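Local coordinates for L-arabinose ABC transporter, periplasmic L-arabinose-binding protein (Burkholderia thailandensis, PDB 4KZK), which binds beta-D-galactose and probably L-arabinose in the periplasm, and probably delivers them to an ABC transporter for uptake, at residues 47-52 / 268-273; 246-251 / 279-284; 59-64 / 294-299; 149-154 / 187-192. One frame throughout, in Å; residues are numbered along the deposited sequence.

Contact 1. Residues 47-52 / 268-273. With GAL (beta-D-galactopyranose), chain B.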
loop_
_atom_site.group_PDB
_atom_site.type_symbol
_atom_site.label_atom_id
_atom_site.label_comp_id
_atom_site.label_asym_id
_atom_site.label_seq_id
_atom_site.Cartn_x
_atom_site.Cartn_y
_atom_site.Cartn_z
ATOM N N ASP A 47 7.425 9.910 -0.553
ATOM C CA ASP A 47 6.312 10.859 -0.510
ATOM C C ASP A 47 4.971 10.165 -0.220
ATOM O O ASP A 47 3.922 10.804 -0.291
ATOM C CB ASP A 47 6.258 11.696 -1.795
ATOM C CG ASP A 47 6.051 10.871 -3.043
ATOM O OD1 ASP A 47 6.343 9.645 -3.027
ATOM O OD2 ASP A 47 5.640 11.442 -4.081
ATOM N N ASP A 48 5.018 8.877 0.087
ATOM C CA ASP A 48 3.864 8.120 0.596
ATOM C C ASP A 48 4.091 7.989 2.106
ATOM O O ASP A 48 5.092 7.413 2.534
ATOM C CB ASP A 48 3.823 6.742 -0.077
ATOM C CG ASP A 48 2.826 5.775 0.549
ATOM O OD1 ASP A 48 2.197 6.115 1.570
ATOM O OD2 ASP A 48 2.733 4.638 0.013
ATOM N N PRO A 49 3.161 8.533 2.915
ATOM C CA PRO A 49 3.393 8.585 4.366
ATOM C C PRO A 49 3.462 7.209 4.998
ATOM O O PRO A 49 3.985 7.084 6.093
ATOM C CB PRO A 49 2.209 9.380 4.886
ATOM C CG PRO A 49 1.141 9.213 3.864
ATOM C CD PRO A 49 1.869 9.144 2.545
ATOM N N TRP A 50 2.948 6.176 4.329
ATOM C CA TRP A 50 3.144 4.800 4.801
ATOM C C TRP A 50 4.619 4.488 5.029
ATOM O O TRP A 50 4.984 3.880 6.042
ATOM C CB TRP A 50 2.517 3.794 3.816
ATOM C CG TRP A 50 2.808 2.393 4.159
ATOM C CD1 TRP A 50 3.697 1.556 3.543
ATOM C CD2 TRP A 50 2.249 1.659 5.233
ATOM N NE1 TRP A 50 3.704 0.342 4.168
ATOM C CE2 TRP A 50 2.821 0.378 5.214
ATOM C CE3 TRP A 50 1.325 1.967 6.243
ATOM C CZ2 TRP A 50 2.502 -0.599 6.167
ATOM C CZ3 TRP A 50 1.013 0.997 7.162
ATOM C CH2 TRP A 50 1.579 -0.275 7.099
ATOM N N PHE A 51 5.472 4.900 4.095
ATOM C CA PHE A 51 6.888 4.593 4.210
ATOM C C PHE A 51 7.558 5.465 5.248
ATOM O O PHE A 51 8.480 5.036 5.922
ATOM C CB PHE A 51 7.562 4.663 2.828
ATOM C CG PHE A 51 7.118 3.560 1.926
ATOM C CD1 PHE A 51 7.434 2.259 2.213
ATOM C CD2 PHE A 51 6.321 3.801 0.829
ATOM C CE1 PHE A 51 6.950 1.234 1.424
ATOM C CE2 PHE A 51 5.827 2.776 0.053
ATOM C CZ PHE A 51 6.166 1.492 0.348
ATOM N N GLN A 52 7.065 6.674 5.398
ATOM C CA GLN A 52 7.503 7.520 6.508
ATOM C C GLN A 52 7.144 6.850 7.846
ATOM O O GLN A 52 7.916 6.893 8.822
ATOM C CB GLN A 52 6.903 8.936 6.399
ATOM C CG GLN A 52 7.396 9.733 5.177
ATOM C CD GLN A 52 8.877 10.094 5.215
ATOM O OE1 GLN A 52 9.501 10.086 6.272
ATOM N NE2 GLN A 52 9.447 10.411 4.052
ATOM N N SER A 268 -2.941 5.948 6.768
ATOM C CA SER A 268 -1.903 6.906 7.142
ATOM C C SER A 268 -2.315 8.327 6.719
ATOM O O SER A 268 -3.513 8.618 6.573
ATOM C CB SER A 268 -0.562 6.489 6.530
ATOM O OG SER A 268 0.507 7.293 6.978
ATOM N N GLN A 269 -1.341 9.217 6.551
ATOM C CA GLN A 269 -1.646 10.642 6.487
ATOM C C GLN A 269 -2.481 11.083 5.294
ATOM O O GLN A 269 -3.153 12.084 5.383
ATOM C CB GLN A 269 -0.345 11.461 6.578
ATOM C CG GLN A 269 0.476 11.187 7.853
ATOM C CD GLN A 269 -0.261 11.485 9.144
ATOM O OE1 GLN A 269 -0.234 10.715 10.127
ATOM N NE2 GLN A 269 -0.949 12.564 9.148
ATOM N N VAL A 270 -2.476 10.338 4.194
ATOM C CA VAL A 270 -3.350 10.692 3.082
ATOM C C VAL A 270 -4.824 10.507 3.479
ATOM O O VAL A 270 -5.660 11.353 3.191
ATOM C CB VAL A 270 -3.021 9.884 1.812
ATOM C CG1 VAL A 270 -4.030 10.156 0.715
ATOM C CG2 VAL A 270 -1.603 10.169 1.320
ATOM N N ALA A 271 -5.127 9.435 4.209
ATOM C CA ALA A 271 -6.487 9.203 4.704
ATOM C C ALA A 271 -6.829 10.282 5.712
ATOM O O ALA A 271 -7.907 10.891 5.684
ATOM C CB ALA A 271 -6.579 7.834 5.359
ATOM N N LEU A 272 -5.900 10.533 6.621
ATOM C CA LEU A 272 -6.154 11.479 7.700
ATOM C C LEU A 272 -6.365 12.893 7.164
ATOM O O LEU A 272 -7.148 13.664 7.720
ATOM C CB LEU A 272 -5.016 11.475 8.712
ATOM C CG LEU A 272 -4.650 10.131 9.349
ATOM C CD1 LEU A 272 -3.730 10.398 10.528
ATOM C CD2 LEU A 272 -5.888 9.344 9.749
ATOM N N ASN A 273 -5.674 13.258 6.090
ATOM C CA ASN A 273 -5.883 14.581 5.483
ATOM C C ASN A 273 -7.302 14.701 4.953
ATOM O O ASN A 273 -7.935 15.738 5.104
ATOM C CB ASN A 273 -4.903 14.824 4.335
ATOM C CG ASN A 273 -3.499 15.131 4.802
ATOM O OD1 ASN A 273 -3.279 15.465 5.968
ATOM N ND2 ASN A 273 -2.541 15.048 3.896
HETATM C C1 GAL B . 2.751 -0.895 -0.975
HETATM C C2 GAL B . 2.068 0.448 -1.219
HETATM C C3 GAL B . 1.983 1.196 0.118
HETATM C C4 GAL B . 1.309 0.311 1.163
HETATM C C5 GAL B . 2.078 -0.993 1.280
HETATM C C6 GAL B . 1.419 -1.949 2.264
HETATM O O1 GAL B . 2.709 -1.613 -2.192
HETATM O O2 GAL B . 2.840 1.173 -2.149
HETATM O O3 GAL B . 1.290 2.442 -0.025
HETATM O O4 GAL B . -0.043 0.095 0.842
HETATM O O5 GAL B . 2.056 -1.637 0.014
HETATM O O6 GAL B . 2.149 -3.161 2.355
#

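Contact 2. Residues 246-251 / 279-284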
loop_
_atom_site.group_PDB
_atom_site.type_symbol
_atom_site.label_atom_id
_atom_site.label_comp_id
_atom_site.label_asym_id
_atom_site.label_seq_id
_atom_site.Cartn_x
_atom_site.Cartn_y
_atom_site.Cartn_z
ATOM N N ALA A 246 -8.543 9.330 -7.652
ATOM C CA ALA A 246 -9.871 9.174 -8.240
ATOM C C ALA A 246 -10.884 10.144 -7.619
ATOM O O ALA A 246 -11.784 10.667 -8.299
ATOM C CB ALA A 246 -10.355 7.728 -8.119
ATOM N N VAL A 247 -10.765 10.379 -6.318
ATOM C CA VAL A 247 -11.664 11.297 -5.635
ATOM C C VAL A 247 -11.455 12.720 -6.197
ATOM O O VAL A 247 -12.419 13.428 -6.520
ATOM C CB VAL A 247 -11.494 11.240 -4.099
ATOM C CG1 VAL A 247 -12.288 12.340 -3.380
ATOM C CG2 VAL A 247 -11.909 9.863 -3.567
ATOM N N ARG A 248 -10.197 13.137 -6.344
ATOM C CA ARG A 248 -9.908 14.439 -6.933
ATOM C C ARG A 248 -10.410 14.538 -8.370
ATOM O O ARG A 248 -10.949 15.570 -8.771
ATOM C CB ARG A 248 -8.407 14.743 -6.923
ATOM C CG ARG A 248 -7.823 14.994 -5.544
ATOM C CD ARG A 248 -8.340 16.276 -4.898
ATOM N NE ARG A 248 -9.437 16.015 -3.975
ATOM C CZ ARG A 248 -9.278 15.478 -2.764
ATOM N NH1 ARG A 248 -10.328 15.227 -2.006
ATOM N NH2 ARG A 248 -8.078 15.154 -2.304
ATOM N N ALA A 249 -10.207 13.486 -9.155
ATOM C CA ALA A 249 -10.682 13.503 -10.537
ATOM C C ALA A 249 -12.202 13.658 -10.571
ATOM O O ALA A 249 -12.733 14.511 -11.303
ATOM C CB ALA A 249 -10.232 12.253 -11.261
ATOM N N GLY A 250 -12.905 12.905 -9.722
ATOM C CA GLY A 250 -14.360 12.998 -9.661
ATOM C C GLY A 250 -14.808 14.403 -9.331
ATOM O O GLY A 250 -15.736 14.932 -9.931
ATOM N N GLU A 251 -14.162 15.019 -8.351
ATOM C CA GLU A 251 -14.531 16.367 -7.954
ATOM C C GLU A 251 -14.463 17.341 -9.133
ATOM O O GLU A 251 -15.355 18.202 -9.312
ATOM C CB GLU A 251 -13.651 16.848 -6.803
ATOM C CG GLU A 251 -13.925 16.124 -5.489
ATOM C CD GLU A 251 -12.837 16.353 -4.461
ATOM O OE1 GLU A 251 -11.856 17.059 -4.776
ATOM O OE2 GLU A 251 -12.966 15.836 -3.341
ATOM N N LYS A 279 -15.204 20.139 5.115
ATOM C CA LYS A 279 -16.289 19.540 4.353
ATOM C C LYS A 279 -15.829 18.147 3.959
ATOM O O LYS A 279 -14.799 18.014 3.305
ATOM C CB LYS A 279 -16.594 20.343 3.079
ATOM N N PRO A 280 -16.582 17.106 4.363
ATOM C CA PRO A 280 -16.183 15.766 3.959
ATOM C C PRO A 280 -16.116 15.608 2.438
ATOM O O PRO A 280 -16.851 16.250 1.700
ATOM C CB PRO A 280 -17.269 14.863 4.570
ATOM C CG PRO A 280 -17.839 15.655 5.695
ATOM C CD PRO A 280 -17.707 17.095 5.318
ATOM N N THR A 281 -15.178 14.784 1.993
ATOM C CA THR A 281 -14.977 14.457 0.592
ATOM C C THR A 281 -15.453 13.033 0.348
ATOM O O THR A 281 -15.777 12.289 1.299
ATOM C CB THR A 281 -13.474 14.509 0.252
ATOM O OG1 THR A 281 -12.802 13.466 0.978
ATOM C CG2 THR A 281 -12.875 15.848 0.653
ATOM N N GLY A 282 -15.431 12.643 -0.917
ATOM C CA GLY A 282 -15.771 11.297 -1.351
ATOM C C GLY A 282 -14.842 10.203 -0.867
ATOM O O GLY A 282 -15.154 9.031 -1.043
ATOM N N PHE A 283 -13.706 10.572 -0.262
ATOM C CA PHE A 283 -12.861 9.615 0.431
ATOM C C PHE A 283 -13.527 9.311 1.781
ATOM O O PHE A 283 -13.424 10.097 2.737
ATOM C CB PHE A 283 -11.473 10.187 0.613
ATOM C CG PHE A 283 -10.466 9.181 1.077
ATOM C CD1 PHE A 283 -10.363 8.849 2.410
ATOM C CD2 PHE A 283 -9.637 8.545 0.161
ATOM C CE1 PHE A 283 -9.433 7.929 2.834
ATOM C CE2 PHE A 283 -8.701 7.616 0.584
ATOM C CZ PHE A 283 -8.615 7.296 1.923
ATOM N N PHE A 284 -14.210 8.166 1.821
ATOM C CA PHE A 284 -15.101 7.814 2.911
ATOM C C PHE A 284 -14.359 7.075 4.019
ATOM O O PHE A 284 -14.624 7.241 5.201
ATOM C CB PHE A 284 -16.228 6.947 2.368
ATOM C CG PHE A 284 -17.041 6.309 3.436
ATOM C CD1 PHE A 284 -17.902 7.054 4.193
ATOM C CD2 PHE A 284 -16.906 4.957 3.707
ATOM C CE1 PHE A 284 -18.633 6.458 5.209
ATOM C CE2 PHE A 284 -17.613 4.364 4.730
ATOM C CZ PHE A 284 -18.486 5.114 5.476
HETATM O O HOH W 1 -15.201 14.520 -2.999
#

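Contact 3. Residues 59-64 / 294-299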
loop_
_atom_site.group_PDB
_atom_site.type_symbol
_atom_site.label_atom_id
_atom_site.label_comp_id
_atom_site.label_asym_id
_atom_site.label_seq_id
_atom_site.Cartn_x
_atom_site.Cartn_y
_atom_site.Cartn_z
ATOM N N GLU A 59 13.054 3.387 13.289
ATOM C CA GLU A 59 13.873 4.203 14.200
ATOM C C GLU A 59 13.671 3.824 15.653
ATOM O O GLU A 59 14.625 3.859 16.466
ATOM C CB GLU A 59 13.565 5.694 14.055
ATOM C CG GLU A 59 14.140 6.345 12.817
ATOM C CD GLU A 59 15.657 6.467 12.842
ATOM O OE1 GLU A 59 16.312 6.177 13.888
ATOM O OE2 GLU A 59 16.192 6.893 11.804
ATOM N N GLN A 60 12.433 3.506 16.021
ATOM C CA GLN A 60 12.147 3.052 17.391
ATOM C C GLN A 60 12.870 1.727 17.665
ATOM O O GLN A 60 13.450 1.531 18.751
ATOM C CB GLN A 60 10.629 2.916 17.585
ATOM C CG GLN A 60 10.115 2.742 19.007
ATOM C CD GLN A 60 8.582 2.730 19.061
ATOM O OE1 GLN A 60 7.971 1.821 19.640
ATOM N NE2 GLN A 60 7.955 3.743 18.461
ATOM N N ALA A 61 12.875 0.838 16.672
ATOM C CA ALA A 61 13.606 -0.433 16.766
ATOM C C ALA A 61 15.110 -0.200 16.932
ATOM O O ALA A 61 15.759 -0.882 17.731
ATOM C CB ALA A 61 13.320 -1.298 15.543
ATOM N N ALA A 62 15.639 0.794 16.218
ATOM C CA ALA A 62 17.061 1.143 16.273
ATOM C C ALA A 62 17.455 1.591 17.676
ATOM O O ALA A 62 18.449 1.106 18.249
ATOM C CB ALA A 62 17.378 2.242 15.281
ATOM N N LYS A 63 16.684 2.524 18.235
ATOM C CA LYS A 63 16.951 3.016 19.580
ATOM C C LYS A 63 16.839 1.875 20.591
ATOM O O LYS A 63 17.710 1.722 21.454
ATOM C CB LYS A 63 16.004 4.161 19.955
ATOM N N ASP A 64 15.792 1.060 20.465
ATOM C CA ASP A 64 15.530 -0.015 21.424
ATOM C C ASP A 64 16.611 -1.104 21.398
ATOM O O ASP A 64 17.172 -1.454 22.452
ATOM C CB ASP A 64 14.149 -0.641 21.195
ATOM C CG ASP A 64 12.992 0.296 21.571
ATOM O OD1 ASP A 64 13.232 1.361 22.188
ATOM O OD2 ASP A 64 11.833 -0.055 21.268
ATOM N N HIS A 294 5.362 -3.584 10.050
ATOM C CA HIS A 294 6.201 -3.455 8.858
ATOM C C HIS A 294 7.506 -2.700 9.061
ATOM O O HIS A 294 8.433 -2.873 8.284
ATOM C CB HIS A 294 5.390 -2.806 7.730
ATOM C CG HIS A 294 4.303 -3.680 7.196
ATOM N ND1 HIS A 294 4.047 -3.811 5.847
ATOM C CD2 HIS A 294 3.395 -4.458 7.833
ATOM C CE1 HIS A 294 3.023 -4.634 5.677
ATOM N NE2 HIS A 294 2.619 -5.050 6.865
ATOM N N GLY A 295 7.588 -1.859 10.094
ATOM C CA GLY A 295 8.789 -1.063 10.372
ATOM C C GLY A 295 9.575 -1.557 11.569
ATOM O O GLY A 295 10.795 -1.667 11.498
ATOM N N TYR A 296 8.891 -1.806 12.682
ATOM C CA TYR A 296 9.591 -2.206 13.914
ATOM C C TYR A 296 9.876 -3.718 13.886
ATOM O O TYR A 296 11.032 -4.117 14.085
ATOM C CB TYR A 296 8.789 -1.734 15.142
ATOM C CG TYR A 296 9.448 -1.914 16.487
ATOM C CD1 TYR A 296 9.430 -3.134 17.100
ATOM C CD2 TYR A 296 10.056 -0.847 17.126
ATOM C CE1 TYR A 296 10.019 -3.323 18.335
ATOM C CE2 TYR A 296 10.663 -1.007 18.374
ATOM C CZ TYR A 296 10.645 -2.253 18.969
ATOM O OH TYR A 296 11.223 -2.455 20.213
ATOM N N ASP A 297 8.876 -4.551 13.601
ATOM C CA ASP A 297 9.065 -6.019 13.680
ATOM C C ASP A 297 9.998 -6.554 12.602
ATOM O O ASP A 297 10.767 -7.484 12.842
ATOM C CB ASP A 297 7.744 -6.794 13.630
ATOM C CG ASP A 297 6.932 -6.637 14.895
ATOM O OD1 ASP A 297 7.306 -5.802 15.729
ATOM O OD2 ASP A 297 5.930 -7.358 15.031
ATOM N N THR A 298 9.933 -5.983 11.407
ATOM C CA THR A 298 10.871 -6.363 10.370
ATOM C C THR A 298 12.294 -6.033 10.821
ATOM O O THR A 298 13.207 -6.852 10.659
ATOM C CB THR A 298 10.595 -5.621 9.058
ATOM O OG1 THR A 298 10.539 -4.211 9.323
ATOM C CG2 THR A 298 9.294 -6.127 8.418
ATOM N N SER A 299 12.488 -4.844 11.389
ATOM C CA SER A 299 13.823 -4.405 11.789
ATOM C C SER A 299 14.372 -5.297 12.907
ATOM O O SER A 299 15.564 -5.623 12.923
ATOM C CB SER A 299 13.813 -2.931 12.224
ATOM O OG SER A 299 13.491 -2.047 11.156
#

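Contact 4. Residues 149-154 / 187-192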
loop_
_atom_site.group_PDB
_atom_site.type_symbol
_atom_site.label_atom_id
_atom_site.label_comp_id
_atom_site.label_asym_id
_atom_site.label_seq_id
_atom_site.Cartn_x
_atom_site.Cartn_y
_atom_site.Cartn_z
ATOM N N ARG A 149 -11.191 -7.431 0.144
ATOM C CA ARG A 149 -12.556 -7.764 0.533
ATOM C C ARG A 149 -13.110 -6.764 1.540
ATOM O O ARG A 149 -14.286 -6.384 1.457
ATOM C CB ARG A 149 -12.614 -9.174 1.124
ATOM C CG ARG A 149 -12.282 -10.291 0.156
ATOM C CD ARG A 149 -13.271 -10.405 -0.989
ATOM N NE ARG A 149 -14.600 -10.834 -0.556
ATOM C CZ ARG A 149 -15.299 -11.824 -1.105
ATOM N NH1 ARG A 149 -14.807 -12.558 -2.113
ATOM N NH2 ARG A 149 -16.514 -12.078 -0.642
ATOM N N GLN A 150 -12.301 -6.408 2.521
ATOM C CA GLN A 150 -12.696 -5.383 3.501
ATOM C C GLN A 150 -13.006 -4.041 2.853
ATOM O O GLN A 150 -13.943 -3.361 3.254
ATOM C CB GLN A 150 -11.633 -5.198 4.573
ATOM C CG GLN A 150 -11.435 -6.409 5.463
ATOM C CD GLN A 150 -10.285 -6.174 6.411
ATOM O OE1 GLN A 150 -9.130 -6.281 6.019
ATOM N NE2 GLN A 150 -10.577 -5.814 7.618
ATOM N N VAL A 151 -12.221 -3.653 1.860
ATOM C CA VAL A 151 -12.516 -2.422 1.128
ATOM C C VAL A 151 -13.904 -2.483 0.481
ATOM O O VAL A 151 -14.721 -1.576 0.622
ATOM C CB VAL A 151 -11.468 -2.144 0.034
ATOM C CG1 VAL A 151 -11.940 -1.038 -0.906
ATOM C CG2 VAL A 151 -10.092 -1.810 0.627
ATOM N N GLY A 152 -14.176 -3.566 -0.238
ATOM C CA GLY A 152 -15.446 -3.717 -0.914
ATOM C C GLY A 152 -16.612 -3.807 0.046
ATOM O O GLY A 152 -17.666 -3.205 -0.196
ATOM N N ASP A 153 -16.417 -4.490 1.173
ATOM C CA ASP A 153 -17.483 -4.590 2.167
ATOM C C ASP A 153 -17.825 -3.229 2.753
ATOM O O ASP A 153 -19.009 -2.903 2.946
ATOM C CB ASP A 153 -17.083 -5.525 3.305
ATOM C CG ASP A 153 -17.092 -6.983 2.926
ATOM O OD1 ASP A 153 -17.579 -7.400 1.841
ATOM O OD2 ASP A 153 -16.601 -7.745 3.795
ATOM N N ALA A 154 -16.786 -2.445 3.047
ATOM C CA ALA A 154 -16.952 -1.078 3.601
ATOM C C ALA A 154 -17.751 -0.229 2.621
ATOM O O ALA A 154 -18.677 0.470 2.999
ATOM C CB ALA A 154 -15.607 -0.425 3.862
ATOM N N THR A 187 -8.798 -6.928 -6.830
ATOM C CA THR A 187 -9.605 -8.130 -7.064
ATOM C C THR A 187 -10.498 -8.432 -5.859
ATOM O O THR A 187 -11.680 -8.711 -6.000
ATOM C CB THR A 187 -8.713 -9.342 -7.414
ATOM O OG1 THR A 187 -7.938 -9.034 -8.580
ATOM C CG2 THR A 187 -9.555 -10.565 -7.722
ATOM N N GLY A 188 -9.945 -8.331 -4.649
ATOM C CA GLY A 188 -10.758 -8.541 -3.455
ATOM C C GLY A 188 -11.888 -7.549 -3.352
ATOM O O GLY A 188 -13.032 -7.907 -3.033
ATOM N N ALA A 189 -11.588 -6.279 -3.631
ATOM C CA ALA A 189 -12.616 -5.250 -3.563
ATOM C C ALA A 189 -13.725 -5.511 -4.583
ATOM O O ALA A 189 -14.923 -5.442 -4.267
ATOM C CB ALA A 189 -11.997 -3.866 -3.770
ATOM N N VAL A 190 -13.342 -5.819 -5.813
ATOM C CA VAL A 190 -14.348 -6.121 -6.829
ATOM C C VAL A 190 -15.203 -7.334 -6.427
ATOM O O VAL A 190 -16.423 -7.322 -6.580
ATOM C CB VAL A 190 -13.716 -6.356 -8.227
ATOM C CG1 VAL A 190 -14.750 -6.913 -9.213
ATOM C CG2 VAL A 190 -13.129 -5.069 -8.779
ATOM N N ASP A 191 -14.554 -8.381 -5.927
ATOM C CA ASP A 191 -15.260 -9.614 -5.575
ATOM C C ASP A 191 -16.251 -9.337 -4.459
ATOM O O ASP A 191 -17.391 -9.799 -4.496
ATOM C CB ASP A 191 -14.271 -10.719 -5.152
ATOM C CG ASP A 191 -13.496 -11.321 -6.321
ATOM O OD1 ASP A 191 -13.763 -10.963 -7.491
ATOM O OD2 ASP A 191 -12.615 -12.181 -6.076
ATOM N N ALA A 192 -15.831 -8.575 -3.451
ATOM C CA ALA A 192 -16.753 -8.215 -2.369
ATOM C C ALA A 192 -17.934 -7.378 -2.888
ATOM O O ALA A 192 -19.069 -7.543 -2.445
ATOM C CB ALA A 192 -16.013 -7.483 -1.243
HETATM O O HOH W 2 -19.636 -8.211 0.171
#

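Contact 1. Residues 47-52 / 268-273
P49 and Q269, each the first residue of a helix, bring their CA atoms to 5.8 Å, so that helices 49-65 and 269-276 meet at their N-terminal ends. No hydrogen bond crosses. The contact is carried by the P49 ring, whose CB, CG and CD spread over three residues. Its CB lies 3.4 Å from S268 OG, its CG faces the backbone N of Q269 and V270, and its CD meets V270 CG2 at 3.8 Å, the two side chains crossing at about a right angle. The CB of Q269 also packs on P49 CB. S268 OG makes no capping bond to its own helix; its polar partner is D53, one turn further along helix 49-65. D48, by contrast, caps its helix: OD1 accepts from W50 N at 2.9 Å, met from well above the carboxylate plane, while OD2 takes the galactose O3 hydroxyl at 2.6 Å. One carboxylate thus ties the sugar to a helix start. W50 CG is anti to the backbone N (chi1 174°), and one face of the indole lies over the sugar, with CD1 3.6 Å from galactose C4, a packing common in sugar-binding proteins. W50 NE1 is hydrogen-bonded to D123, and the H294 ring meets the indole edge-to-face. Around the contact V270 rests on helix 240-252, A271 on strand 283-288, and Q269 and L272 on helix 328-334; helix 49-65 follows strand 38-43 in one lobe and helix 269-276 precedes strand 283-288 in the other, so the contact joins the lobes at the mouth of the sugar cleft.

Contact 2. Residues 246-251 / 279-284
V247 sets its two methyl groups against the backbone of G282 and F283, with CG2 3.8 Å from F283 N and 4.2 Å from F283 CB. The nearest CA atoms, those of V247 and G282, are 5.9 Å apart, and G282 adds no side chain between helix and turn. Beside it T281 CG2 approaches R248 NH1 at 3.7 Å, and T281 CB lies near E251 OE2. R248 and E251, one helical turn apart, form a side-on salt bridge: NE donates to OE1 at 2.8 Å and NH1 to OE2 at 3.0 Å. Both acceptors lie in the guanidinium plane, so the paired bonds hold that group against rotation. E251 OE2 also accepts from a water at 2.6 Å, and the same water accepts from G282 N, bridging helix and loop without a direct bond. T281 OG1 sits between the backbone N and carbonyl carbon (chi1 66°), where it accepts from F283 N at 3.3 Å in an ST turn. Further out, E274 of helix 269-276 binds both R248 NH2 and T281 OG1, linking the two sides through one carboxylate. V247 also touches A262 of strand 260-264, which is joined by backbone hydrogen bonds to G282 and F284. A helix laid on the turn that enters strand 283-288, beside parallel strand 260-264, is the layered alpha/beta arrangement expected of a periplasmic binding protein lobe.

Contact 3. Residues 59-64 / 294-299
Y296 lays one face of its ring under the CB of A61, which stands 4.0 Å from the ring centroid and 25° off the normal, a CH-pi contact displaced toward the rim. The CG of Y296 is anti to its backbone N (chi1 -173°), and the ring reaches across to helix 49-65, where its CD2 comes within 3.3 Å of A61 N. Q60 flanks the edge of the ring: its CB lies in the ring plane, 3.8 Å from CD2, and the extended side chain crosses the tyrosine at about a right angle. At the far end of the ring Y296 OH donates to D64 OD2 at 2.7 Å, using the anti lone pair, with the carboxylate steeply turned to the ring. Q60, A61 and D64 of one helix together line the ring from its CD2 edge to its hydroxyl. The axes of the two short helical segments run 8.3 Å apart at 38°, in broadly the same direction; helix 291-308, from late in the chain, packs beside helix 49-65 in the N-terminal lobe, as the crossing-over of the chain between lobes in this family implies. Beyond the ring, A61 CB also meets S299 CB at 3.7 Å. S299 OG turns back to its own helix and donates to G295 O, nearly in line with the carbonyl. F67 touches both A61 and S299, and F57 touches Y296. At the start of the segment H294 belongs to the sugar pocket, where D123 and T318 hydrogen-bond its ring nitrogens.

Contact 4. Residues 149-154 / 187-192
R149 and A192 carry much of the van der Waals contact, with A192 CB 3.4 Å from R149 O and 3.5 Å from D153 OD1. Backbones come very close here: the CA atoms of G152 and A189 are 4.2 Å apart, those of R149 and G188 4.4 Å. G152 and G188, with no side chains, let the backbones meet; G152 CA lies 3.8 Å from A192 CB. V151 CG1 on A189 CB adds an apolar touch on the side of the pair where F236 of strand 233-236 packs against both residues. The axes of the two short helical segments lie 6.6 Å apart and cross at -39°, a close glycine- and alanine-lined packing of helices 144-161 and 180-195, which flank the sheet of the second lobe of this binding-protein fold. Among the polar and charged groups, R149 folds over helix 180-195 through bends at chi2 and chi3. Its CD lies 3.2 Å from G188 O, while one guanidinium face stands over the backbone of D191 and A192, with NE near A192 CB. The charged ends of R149 and D191 do not form a salt bridge: NH1 and OD2 are 4.5 Å apart, and the two flat groups are turned 81° to each other. Y145 OH joins them instead, hydrogen-bonded to both R149 NH1 and D191 OD2. No direct hydrogen bond crosses between the segments, but a water donates to D153 OD1 and to A192 O, spanning the two helices beside the A192 methyl.

All four contacts lie in one two-lobed periplasmic-binding-protein fold. Contacts 1 and 3 share helix 49-65, their centres about 18 Å apart, alternate along the chain, and touch where W50 meets H294, both of the sugar pocket. Contacts 1 and 2 touch through A271 and F283, on a helix and strand that follow each other in the chain. Contacts 4 and 2 are the two local ones, in series, with contact 4 closing first; their centres are about 19 Å apart. Contacts 2 and 3 lie on opposite sides of the chain's centre, about 34 Å apart centre to centre. Contact 1 joins helix starts over 200 residues apart beside the bound galactose, consistent with the lobes closing around sugar.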